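Local coordinates for protein beta 1-3 glucanase (Clostridium beijerinckii NCIMB 8052, PDB 5H4E) that probably hydrolyses beta-1,3-glucan chains, as expected of a glycoside hydrolase family 64 (GH64) beta-1,3-glucanase domain, at residues 96-101 and 117-122; 104-109 and 129-134; 307-312 and 322-327; 329-334 and 347-352. All blocks are in the same frame, centred on the assembly; numbering follows the deposited sequence.

Overall arrangement
Following the chain from the N terminus, strand 95-101 opens interaction 1, which closes at 117-122, on the second strand of the hairpin 108-111/117-120. Interaction 2 opens inside that loop, at 104-109, and closes beyond it at 129-134, so the two cross. They touch directly, with centres 8 Å apart, and join the hairpin to the large antiparallel sheet and to the turns leading into strand 136-144. Much later, interaction 3 closes the short loop after helix 294-309 (307-312 with 322-327), and interaction 4 follows in series, bringing the start of helix 332-339 to 347-352. These two also touch, centres 10 Å apart, whereas the centres of interactions 1 and 3 are 33 Å apart, on opposite sides of the chain's centre.

Interaction 1: 96-101 and 117-122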
# COMPACT_ATOMS: atom_id res chain seq x y z
N ARG A 96 -6.82 3.92 7.31
CA ARG A 96 -7.06 4.02 5.88
C ARG A 96 -8.22 4.98 5.61
O ARG A 96 -9.29 4.86 6.22
CB ARG A 96 -7.39 2.66 5.27
CG ARG A 96 -6.26 1.67 5.35
CD ARG A 96 -6.72 0.37 4.75
NE ARG A 96 -5.61 -0.55 4.58
CZ ARG A 96 -5.68 -1.68 3.89
NH1 ARG A 96 -6.81 -2.02 3.28
NH2 ARG A 96 -4.61 -2.45 3.79
N MET A 97 -8.01 5.92 4.70
CA MET A 97 -9.11 6.75 4.22
C MET A 97 -9.57 6.23 2.87
O MET A 97 -8.92 6.49 1.87
CB MET A 97 -8.70 8.22 4.10
CG MET A 97 -9.84 9.14 3.64
SD MET A 97 -9.32 10.87 3.80
CE MET A 97 -10.86 11.74 3.54
N TYR A 98 -10.67 5.48 2.85
CA TYR A 98 -11.22 4.97 1.60
C TYR A 98 -12.00 6.08 0.91
O TYR A 98 -12.82 6.73 1.54
CB TYR A 98 -12.16 3.77 1.83
CG TYR A 98 -11.48 2.50 2.30
CD1 TYR A 98 -10.96 1.59 1.38
CD2 TYR A 98 -11.41 2.19 3.65
CE1 TYR A 98 -10.36 0.42 1.80
CE2 TYR A 98 -10.80 1.02 4.08
CZ TYR A 98 -10.29 0.14 3.14
OH TYR A 98 -9.69 -1.03 3.55
N ILE A 99 -11.76 6.27 -0.38
CA ILE A 99 -12.48 7.26 -1.15
C ILE A 99 -13.02 6.57 -2.40
O ILE A 99 -12.24 6.11 -3.23
CB ILE A 99 -11.59 8.46 -1.53
CG1 ILE A 99 -11.06 9.13 -0.25
CG2 ILE A 99 -12.38 9.49 -2.38
CD1 ILE A 99 -10.00 10.17 -0.50
N SER A 100 -14.35 6.49 -2.51
CA SER A 100 -14.96 5.77 -3.64
C SER A 100 -15.81 6.71 -4.48
O SER A 100 -16.24 7.76 -4.02
CB SER A 100 -15.80 4.59 -3.16
OG SER A 100 -16.83 5.01 -2.29
N TYR A 101 -16.01 6.32 -5.74
CA TYR A 101 -16.78 7.10 -6.69
C TYR A 101 -18.12 6.41 -6.95
O TYR A 101 -18.17 5.17 -7.03
CB TYR A 101 -16.01 7.25 -8.00
CG TYR A 101 -14.75 8.10 -7.98
CD1 TYR A 101 -14.50 9.02 -6.97
CD2 TYR A 101 -13.83 8.01 -9.03
CE1 TYR A 101 -13.35 9.81 -7.00
CE2 TYR A 101 -12.70 8.78 -9.07
CZ TYR A 101 -12.46 9.68 -8.06
OH TYR A 101 -11.31 10.44 -8.13
N ILE A 117 -12.50 -7.05 17.68
CA ILE A 117 -13.46 -6.58 16.68
C ILE A 117 -12.80 -5.82 15.54
O ILE A 117 -12.12 -4.82 15.77
CB ILE A 117 -14.51 -5.67 17.32
CG1 ILE A 117 -15.23 -6.39 18.46
CG2 ILE A 117 -15.49 -5.17 16.27
CD1 ILE A 117 -15.63 -7.82 18.15
N GLY A 118 -13.02 -6.27 14.31
CA GLY A 118 -12.37 -5.65 13.17
C GLY A 118 -13.28 -5.41 11.98
O GLY A 118 -14.51 -5.42 12.10
N TYR A 119 -12.69 -5.19 10.82
CA TYR A 119 -13.49 -4.98 9.62
C TYR A 119 -12.85 -5.67 8.42
O TYR A 119 -11.63 -5.91 8.38
CB TYR A 119 -13.67 -3.49 9.33
CG TYR A 119 -12.44 -2.82 8.76
CD1 TYR A 119 -12.25 -2.70 7.39
CD2 TYR A 119 -11.45 -2.32 9.61
CE1 TYR A 119 -11.12 -2.09 6.87
CE2 TYR A 119 -10.31 -1.70 9.10
CZ TYR A 119 -10.15 -1.59 7.72
OH TYR A 119 -9.03 -0.98 7.20
N ALA A 120 -13.69 -5.98 7.44
CA ALA A 120 -13.25 -6.54 6.18
C ALA A 120 -13.44 -5.49 5.11
O ALA A 120 -14.57 -5.09 4.82
CB ALA A 120 -14.04 -7.80 5.84
N GLY A 121 -12.34 -5.01 4.55
CA GLY A 121 -12.41 -4.12 3.40
C GLY A 121 -12.54 -4.99 2.16
O GLY A 121 -12.67 -6.21 2.26
N PRO A 122 -12.50 -4.37 0.97
CA PRO A 122 -12.65 -5.14 -0.27
C PRO A 122 -11.63 -6.26 -0.37
O PRO A 122 -10.44 -6.05 -0.12
CB PRO A 122 -12.43 -4.10 -1.37
CG PRO A 122 -12.78 -2.79 -0.71
CD PRO A 122 -12.36 -2.92 0.72
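The hydroxyl of Tyr98 meets Tyr119 and Gly121 across the contact and is gripped from its own strand. Arg96 NH1 donates to Tyr98 OH over 3.1 Å, with the hydroxyl in the guanidinium plane and the N-H well aimed (155°). Tyr98 and Tyr119 reach toward each other tip to tip: Tyr98 OH comes in at the edge of the Tyr119 ring, in its plane, and stands 3.7 Å from Tyr119 OH. CG of Tyr119 stands between the backbone N and the carbonyl carbon (chi1 75°), which starts the ring toward Tyr98. The extended chain of Arg96 passes obliquely, its CD 3.6 Å from Tyr119 OH, with the guanidinium and ring planes 73° apart. Arginine suits the place: its CH2 groups pass one phenol while its N-H bonds the other. Gly121 has no CB, which lets Tyr98 OH come within 4.1 Å of Gly121 CA; Pro122 CD rests 4.0 Å from Tyr98 CE1. Val31 and Trp138, from the strands flanking 95-101, pack against this group. Arg96 and Tyr98 thus join the large curled antiparallel sheet to the second strand of beta hairpin 108-111/117-120 through Tyr119, and to the loop after it through Gly121 and Pro122.

Interaction 2: 104-109 and 129-134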
# COMPACT_ATOMS: atom_id res chain seq x y z
N PRO A 104 -20.76 4.27 -2.03
CA PRO A 104 -19.80 3.94 -0.98
C PRO A 104 -19.39 2.48 -1.06
O PRO A 104 -20.06 1.67 -1.70
CB PRO A 104 -20.59 4.23 0.30
CG PRO A 104 -22.00 3.98 -0.09
CD PRO A 104 -22.11 4.51 -1.49
N LEU A 105 -18.30 2.15 -0.38
CA LEU A 105 -17.85 0.77 -0.30
C LEU A 105 -18.72 0.01 0.69
O LEU A 105 -19.35 0.61 1.57
CB LEU A 105 -16.38 0.71 0.10
CG LEU A 105 -15.43 1.36 -0.91
CD1 LEU A 105 -14.00 1.26 -0.44
CD2 LEU A 105 -15.61 0.66 -2.24
N TYR A 106 -18.76 -1.31 0.54
CA TYR A 106 -19.45 -2.17 1.49
C TYR A 106 -18.45 -2.79 2.47
O TYR A 106 -17.75 -3.75 2.12
CB TYR A 106 -20.21 -3.28 0.78
CG TYR A 106 -21.25 -2.83 -0.21
CD1 TYR A 106 -22.55 -2.53 0.20
CD2 TYR A 106 -20.95 -2.73 -1.55
CE1 TYR A 106 -23.51 -2.12 -0.71
CE2 TYR A 106 -21.90 -2.33 -2.47
CZ TYR A 106 -23.18 -2.03 -2.04
OH TYR A 106 -24.12 -1.63 -2.96
N ILE A 107 -18.38 -2.24 3.68
CA ILE A 107 -17.45 -2.72 4.68
C ILE A 107 -18.16 -3.53 5.77
O ILE A 107 -19.02 -3.00 6.48
CB ILE A 107 -16.69 -1.53 5.33
CG1 ILE A 107 -15.80 -0.84 4.28
CG2 ILE A 107 -15.90 -2.01 6.53
CD1 ILE A 107 -15.08 0.40 4.80
N LYS A 108 -17.81 -4.81 5.87
CA LYS A 108 -18.39 -5.71 6.88
C LYS A 108 -17.62 -5.68 8.20
O LYS A 108 -16.45 -6.05 8.25
CB LYS A 108 -18.42 -7.15 6.34
CG LYS A 108 -19.16 -8.17 7.20
CD LYS A 108 -20.67 -7.99 7.09
CE LYS A 108 -21.42 -9.23 7.56
NZ LYS A 108 -22.87 -9.13 7.18
N VAL A 109 -18.27 -5.26 9.28
CA VAL A 109 -17.64 -5.31 10.60
C VAL A 109 -17.74 -6.74 11.14
O VAL A 109 -18.76 -7.41 10.94
CB VAL A 109 -18.27 -4.32 11.62
CG1 VAL A 109 -17.52 -4.36 12.95
CG2 VAL A 109 -18.28 -2.91 11.06
N ASP A 129 -17.14 -10.71 -3.94
CA ASP A 129 -17.03 -9.58 -3.02
C ASP A 129 -18.03 -8.49 -3.42
O ASP A 129 -18.22 -8.22 -4.60
CB ASP A 129 -15.60 -9.02 -3.03
CG ASP A 129 -15.35 -8.04 -1.88
OD1 ASP A 129 -15.68 -6.85 -2.02
OD2 ASP A 129 -14.81 -8.47 -0.83
N PRO A 130 -18.68 -7.86 -2.42
CA PRO A 130 -19.69 -6.82 -2.68
C PRO A 130 -19.13 -5.57 -3.36
O PRO A 130 -19.89 -4.78 -3.92
CB PRO A 130 -20.20 -6.47 -1.28
CG PRO A 130 -19.09 -6.85 -0.37
CD PRO A 130 -18.49 -8.09 -0.98
N ASN A 131 -17.81 -5.41 -3.32
CA ASN A 131 -17.17 -4.22 -3.84
C ASN A 131 -16.60 -4.38 -5.25
O ASN A 131 -15.96 -3.47 -5.77
CB ASN A 131 -16.06 -3.78 -2.89
CG ASN A 131 -16.58 -3.44 -1.51
OD1 ASN A 131 -17.15 -2.38 -1.30
ND2 ASN A 131 -16.38 -4.35 -0.57
N THR A 132 -16.82 -5.54 -5.86
CA THR A 132 -16.33 -5.78 -7.22
C THR A 132 -16.81 -4.70 -8.18
O THR A 132 -17.98 -4.34 -8.21
CB THR A 132 -16.78 -7.17 -7.75
OG1 THR A 132 -18.19 -7.33 -7.58
CG2 THR A 132 -16.07 -8.27 -6.98
N GLY A 133 -15.88 -4.14 -8.95
CA GLY A 133 -16.24 -3.14 -9.93
C GLY A 133 -16.34 -1.70 -9.45
O GLY A 133 -16.45 -0.79 -10.28
N ILE A 134 -16.30 -1.46 -8.14
CA ILE A 134 -16.45 -0.09 -7.65
C ILE A 134 -15.14 0.70 -7.77
O ILE A 134 -14.06 0.17 -7.49
CB ILE A 134 -16.93 -0.06 -6.19
CG1 ILE A 134 -18.26 -0.81 -6.04
CG2 ILE A 134 -17.09 1.37 -5.70
CD1 ILE A 134 -18.74 -0.92 -4.60
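The Asn131 carboxamide reads both polar groups of one residue, Tyr106, much as a neighbouring strand would. Asn131 OD1 accepts from Tyr106 N at 2.7 Å, the N-H lying in the carbonyl plane on a lone pair and nearly straight at 163°. Asn131 ND2 returns a bond of 3.1 Å to Tyr106 O, which lies close to the amide plane. With CG beside its own backbone N (chi1 -61°), Asn131 turns its side chain across Leu105 at about a right angle, and Leu105 CD2 comes within 3.5 Å of Asn131 OD1. Tyr106 and Pro130 slide past each other in opposite directions, CB against CB at 3.8 Å, while Pro130 O approaches Tyr106 CD2 at 3.3 Å. Ile134 crosses Tyr106 at about a right angle and lays its CG2 3.8 Å from Leu105 CD2, so branched aliphatic groups fill the side next to the amide. The Tyr106 hydroxyl, at the far end of the ring, is hydrogen-bonded to Lys103 NZ.

Asp129 holds Asn131 from behind: in an Asx turn its OD1 takes Asn131 N, and its syn lone pair takes Asn131 ND2 at 3.0 Å. With ND2 donating to two acceptors and OD1 receiving an N-H, the amide cannot be flipped without losing bonds, and the nearby carboxylate probably polarises its N-H groups.

Interaction 3: 307-312 and 322-327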
# COMPACT_ATOMS: atom_id res chain seq x y z
N PHE A 307 15.00 -7.85 -4.76
CA PHE A 307 14.43 -8.83 -5.68
C PHE A 307 13.45 -8.16 -6.63
O PHE A 307 13.58 -8.32 -7.84
CB PHE A 307 13.75 -9.97 -4.93
CG PHE A 307 14.69 -11.10 -4.61
CD1 PHE A 307 15.25 -11.86 -5.63
CD2 PHE A 307 15.01 -11.41 -3.29
CE1 PHE A 307 16.12 -12.92 -5.34
CE2 PHE A 307 15.89 -12.46 -3.00
CZ PHE A 307 16.42 -13.21 -4.03
N ASN A 308 12.49 -7.40 -6.10
CA ASN A 308 11.54 -6.72 -6.97
C ASN A 308 12.20 -5.79 -7.99
O ASN A 308 11.73 -5.66 -9.13
CB ASN A 308 10.54 -5.90 -6.15
CG ASN A 308 9.47 -6.77 -5.54
OD1 ASN A 308 8.50 -7.13 -6.21
ND2 ASN A 308 9.66 -7.16 -4.29
N ARG A 309 13.29 -5.16 -7.58
CA ARG A 309 14.00 -4.18 -8.41
C ARG A 309 15.08 -4.83 -9.28
O ARG A 309 15.72 -4.14 -10.09
CB ARG A 309 14.62 -3.09 -7.52
CG ARG A 309 13.59 -2.19 -6.83
CD ARG A 309 14.19 -1.40 -5.66
NE ARG A 309 13.21 -0.50 -5.05
CZ ARG A 309 13.38 0.12 -3.89
NH1 ARG A 309 14.50 -0.07 -3.18
NH2 ARG A 309 12.42 0.92 -3.42
N HIS A 310 15.24 -6.15 -9.14
CA HIS A 310 16.28 -6.94 -9.81
C HIS A 310 17.68 -6.32 -9.64
O HIS A 310 18.35 -6.00 -10.61
CB HIS A 310 15.96 -7.12 -11.31
CG HIS A 310 16.74 -8.22 -11.98
ND1 HIS A 310 16.15 -9.38 -12.45
CD2 HIS A 310 18.06 -8.32 -12.28
CE1 HIS A 310 17.08 -10.15 -13.01
NE2 HIS A 310 18.24 -9.53 -12.92
N VAL A 311 18.11 -6.17 -8.39
CA VAL A 311 19.45 -5.67 -8.10
C VAL A 311 20.11 -6.45 -6.96
O VAL A 311 21.06 -5.96 -6.34
CB VAL A 311 19.44 -4.16 -7.72
CG1 VAL A 311 19.26 -3.28 -8.97
CG2 VAL A 311 18.37 -3.85 -6.66
N MET A 312 19.63 -7.68 -6.72
CA MET A 312 20.18 -8.51 -5.65
C MET A 312 21.68 -8.76 -5.83
O MET A 312 22.41 -8.94 -4.86
CB MET A 312 19.42 -9.84 -5.57
CG MET A 312 18.20 -9.80 -4.61
SD MET A 312 18.69 -9.42 -2.91
CE MET A 312 19.40 -10.99 -2.37
N ALA A 322 18.60 4.27 -10.93
CA ALA A 322 19.10 4.16 -12.29
C ALA A 322 19.46 2.72 -12.60
O ALA A 322 19.59 2.33 -13.77
CB ALA A 322 20.30 5.10 -12.50
N TYR A 323 19.61 1.91 -11.55
CA TYR A 323 19.98 0.51 -11.73
C TYR A 323 18.80 -0.45 -11.57
O TYR A 323 18.96 -1.65 -11.78
CB TYR A 323 21.09 0.15 -10.74
CG TYR A 323 22.41 0.82 -11.07
CD1 TYR A 323 22.65 2.13 -10.68
CD2 TYR A 323 23.38 0.16 -11.80
CE1 TYR A 323 23.85 2.76 -10.99
CE2 TYR A 323 24.58 0.77 -12.11
CZ TYR A 323 24.80 2.07 -11.70
OH TYR A 323 25.99 2.68 -12.02
N PHE A 324 17.62 0.08 -11.21
CA PHE A 324 16.47 -0.77 -10.92
C PHE A 324 15.76 -1.20 -12.21
O PHE A 324 15.74 -0.45 -13.18
CB PHE A 324 15.42 -0.06 -10.03
CG PHE A 324 15.91 0.42 -8.68
CD1 PHE A 324 17.12 -0.00 -8.13
CD2 PHE A 324 15.12 1.30 -7.94
CE1 PHE A 324 17.53 0.47 -6.88
CE2 PHE A 324 15.53 1.77 -6.70
CZ PHE A 324 16.74 1.35 -6.17
N TYR A 325 15.17 -2.39 -12.18
CA TYR A 325 14.29 -2.88 -13.24
C TYR A 325 14.96 -2.99 -14.61
O TYR A 325 14.30 -2.86 -15.64
CB TYR A 325 13.05 -1.99 -13.36
CG TYR A 325 12.35 -1.73 -12.05
CD1 TYR A 325 11.60 -2.73 -11.43
CD2 TYR A 325 12.42 -0.50 -11.43
CE1 TYR A 325 10.94 -2.50 -10.24
CE2 TYR A 325 11.76 -0.25 -10.23
CZ TYR A 325 11.03 -1.25 -9.64
OH TYR A 325 10.37 -1.00 -8.46
N LYS A 326 16.26 -3.25 -14.61
CA LYS A 326 17.04 -3.25 -15.85
C LYS A 326 16.99 -4.59 -16.59
O LYS A 326 17.33 -4.68 -17.77
CB LYS A 326 18.49 -2.88 -15.56
CG LYS A 326 18.73 -1.40 -15.33
CD LYS A 326 18.70 -0.64 -16.66
CE LYS A 326 18.93 0.86 -16.50
NZ LYS A 326 17.91 1.53 -15.62
N ASP A 327 16.57 -5.64 -15.90
CA ASP A 327 16.35 -6.90 -16.59
C ASP A 327 15.28 -7.72 -15.88
O ASP A 327 15.02 -7.53 -14.69
CB ASP A 327 17.64 -7.71 -16.69
CG ASP A 327 17.55 -8.83 -17.74
OD1 ASP A 327 16.55 -8.86 -18.51
OD2 ASP A 327 18.47 -9.68 -17.79
O HOH W 1 11.25 0.86 -6.84
O HOH W 2 18.11 -4.10 -12.51
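Arg309 and Phe324 lie side by side and point the same way, with the guanidinium and the ring nearly parallel, 3° between their planes. Arg309 CD sits over the centre of the Phe324 ring, a CH-pi contact of 3.6 Å to the centroid, and the guanidinium lies with one face toward Phe324 CE2. Extended from CG to NE, the chain of Arg309 puts NE near CE2; a long stem with a flat charged end suits an aromatic face. From another direction Tyr325 brings its ring face to Arg309 CA. Tyr325 N gives Arg309 O a straight bond of 2.8 Å (174°), joining the two backbones. A water accepts from Arg309 NE at 3.0 Å and bonds Tyr325 OH at 2.6 Å. Val311 CG1 reaches Tyr323 O (3.3 Å) and the edge of Phe324.

Behind this shell, His310 ends the helix in a Schellman motif with positive phi; Asp327 O lies over one face of its imidazole, while His310 ND1 bonds Pro329 O. Arg309 NH2 makes a salt bridge with Asp352 and also bonds Val354 O. The contact thus folds the loop back on the C-terminal end of helix 294-309, and the side chain of Tyr325 packs on Ala334, Lys335 and His338 of helix 332-339.

Interaction 4: 329-334 and 347-352; sequences PANYFA and YGFCYD
Close packing centres on Ala334, whose CB meets the edge of the Phe349 ring at CD1, 3.7 Å away. Ala334 CB also touches Gly348 O at 3.6 Å; a methyl is small enough to fit there, and Gly348, lacking a CB, lets Ala334 CA and Gly348 CA come within 3.9 Å. CG of Phe349 stands between the backbone N and the carbonyl carbon (chi1 63°), the start of the ring's course toward Ala334. At the edge of the Phe333 ring, in its plane, lies Gly348 O, 3.8 Å from Phe333 CD1, so the slightly positive ring hydrogens face a carbonyl.

Among polar groups, Asn331 N-caps helix 332-339: its OD1 accepts from Ala334 N at 2.9 Å, the donor standing above the carbonyl plane. Its ND2 passes Phe349 CB at 3.8 Å, the amide and ring planes 26° apart, and bonds Asn308 OD1 of helix 294-309. Short and both donor and acceptor, asparagine suits this double role.

The type I turn from Phe349 to Asp352 brings the carboxylate back to the residue just before it, where Asp352 OD2 takes Gly348 N on its anti lone pair at 2.8 Å. The same oxygen bonds His338 NE2 of helix 332-339.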
# COMPACT_ATOMS: atom_id res chain seq x y z
N PRO A 329 13.62 -11.26 -14.38
CA PRO A 329 12.34 -10.82 -13.84
C PRO A 329 12.47 -9.60 -12.94
O PRO A 329 13.41 -9.50 -12.15
CB PRO A 329 11.88 -12.03 -13.03
CG PRO A 329 13.14 -12.61 -12.52
CD PRO A 329 14.14 -12.43 -13.65
N ALA A 330 11.51 -8.69 -13.03
CA ALA A 330 11.45 -7.56 -12.12
C ALA A 330 10.00 -7.18 -11.94
O ALA A 330 9.14 -7.66 -12.69
CB ALA A 330 12.26 -6.39 -12.65
N ASN A 331 9.70 -6.33 -10.98
CA ASN A 331 8.31 -5.93 -10.77
C ASN A 331 7.95 -4.79 -11.71
O ASN A 331 7.96 -3.62 -11.34
CB ASN A 331 8.07 -5.54 -9.31
CG ASN A 331 6.61 -5.51 -8.95
OD1 ASN A 331 5.79 -5.12 -9.77
ND2 ASN A 331 6.27 -5.93 -7.73
N TYR A 332 7.64 -5.13 -12.96
CA TYR A 332 7.36 -4.11 -13.97
C TYR A 332 6.06 -3.35 -13.72
O TYR A 332 5.89 -2.22 -14.17
CB TYR A 332 7.36 -4.76 -15.36
CG TYR A 332 8.77 -5.11 -15.79
CD1 TYR A 332 9.65 -4.11 -16.19
CD2 TYR A 332 9.24 -6.42 -15.72
CE1 TYR A 332 10.95 -4.40 -16.57
CE2 TYR A 332 10.55 -6.73 -16.11
CZ TYR A 332 11.40 -5.71 -16.53
OH TYR A 332 12.70 -5.97 -16.92
N PHE A 333 5.15 -3.97 -12.99
CA PHE A 333 3.99 -3.25 -12.46
C PHE A 333 4.47 -2.06 -11.59
O PHE A 333 4.11 -0.91 -11.84
CB PHE A 333 3.09 -4.22 -11.67
CG PHE A 333 1.96 -3.56 -10.90
CD1 PHE A 333 2.14 -3.14 -9.59
CD2 PHE A 333 0.71 -3.39 -11.49
CE1 PHE A 333 1.11 -2.53 -8.87
CE2 PHE A 333 -0.35 -2.79 -10.78
CZ PHE A 333 -0.14 -2.36 -9.47
N ALA A 334 5.31 -2.34 -10.60
CA ALA A 334 5.81 -1.30 -9.70
C ALA A 334 6.54 -0.21 -10.49
O ALA A 334 6.32 0.98 -10.27
CB ALA A 334 6.73 -1.89 -8.64
N TYR A 347 4.38 3.84 -4.03
CA TYR A 347 4.31 2.52 -3.41
C TYR A 347 3.88 1.48 -4.44
O TYR A 347 2.69 1.17 -4.54
CB TYR A 347 3.34 2.52 -2.22
CG TYR A 347 4.03 2.52 -0.87
CD1 TYR A 347 4.82 1.44 -0.48
CD2 TYR A 347 3.82 3.57 0.04
CE1 TYR A 347 5.44 1.43 0.77
CE2 TYR A 347 4.43 3.55 1.29
CZ TYR A 347 5.24 2.48 1.65
OH TYR A 347 5.86 2.45 2.89
N GLY A 348 4.83 0.95 -5.20
CA GLY A 348 4.53 -0.01 -6.25
C GLY A 348 4.50 -1.45 -5.74
O GLY A 348 3.95 -2.35 -6.38
N PHE A 349 5.12 -1.67 -4.58
CA PHE A 349 5.08 -2.95 -3.89
C PHE A 349 5.39 -2.67 -2.42
O PHE A 349 5.84 -1.57 -2.09
CB PHE A 349 6.07 -3.97 -4.49
CG PHE A 349 7.52 -3.56 -4.38
CD1 PHE A 349 8.08 -2.72 -5.33
CD2 PHE A 349 8.31 -4.00 -3.32
CE1 PHE A 349 9.42 -2.32 -5.23
CE2 PHE A 349 9.63 -3.60 -3.21
CZ PHE A 349 10.18 -2.76 -4.17
N CYS A 350 5.14 -3.67 -1.57
CA CYS A 350 5.18 -3.54 -0.11
C CYS A 350 6.37 -2.75 0.43
O CYS A 350 6.19 -1.81 1.20
CB CYS A 350 5.17 -4.93 0.54
SG CYS A 350 5.13 -4.95 2.36
N TYR A 351 7.57 -3.12 0.00
CA TYR A 351 8.79 -2.53 0.56
C TYR A 351 9.41 -1.43 -0.28
O TYR A 351 10.63 -1.21 -0.23
CB TYR A 351 9.82 -3.63 0.78
CG TYR A 351 9.52 -4.50 1.98
CD1 TYR A 351 9.50 -3.96 3.26
CD2 TYR A 351 9.28 -5.86 1.84
CE1 TYR A 351 9.25 -4.75 4.37
CE2 TYR A 351 9.02 -6.66 2.95
CZ TYR A 351 9.01 -6.10 4.21
OH TYR A 351 8.76 -6.88 5.31
N ASP A 352 8.59 -0.72 -1.05
CA ASP A 352 9.10 0.30 -1.95
C ASP A 352 9.68 1.50 -1.20
O ASP A 352 10.35 2.34 -1.81
CB ASP A 352 8.00 0.76 -2.92
CG ASP A 352 8.49 0.84 -4.37
OD1 ASP A 352 9.72 0.99 -4.58
OD2 ASP A 352 7.66 0.75 -5.30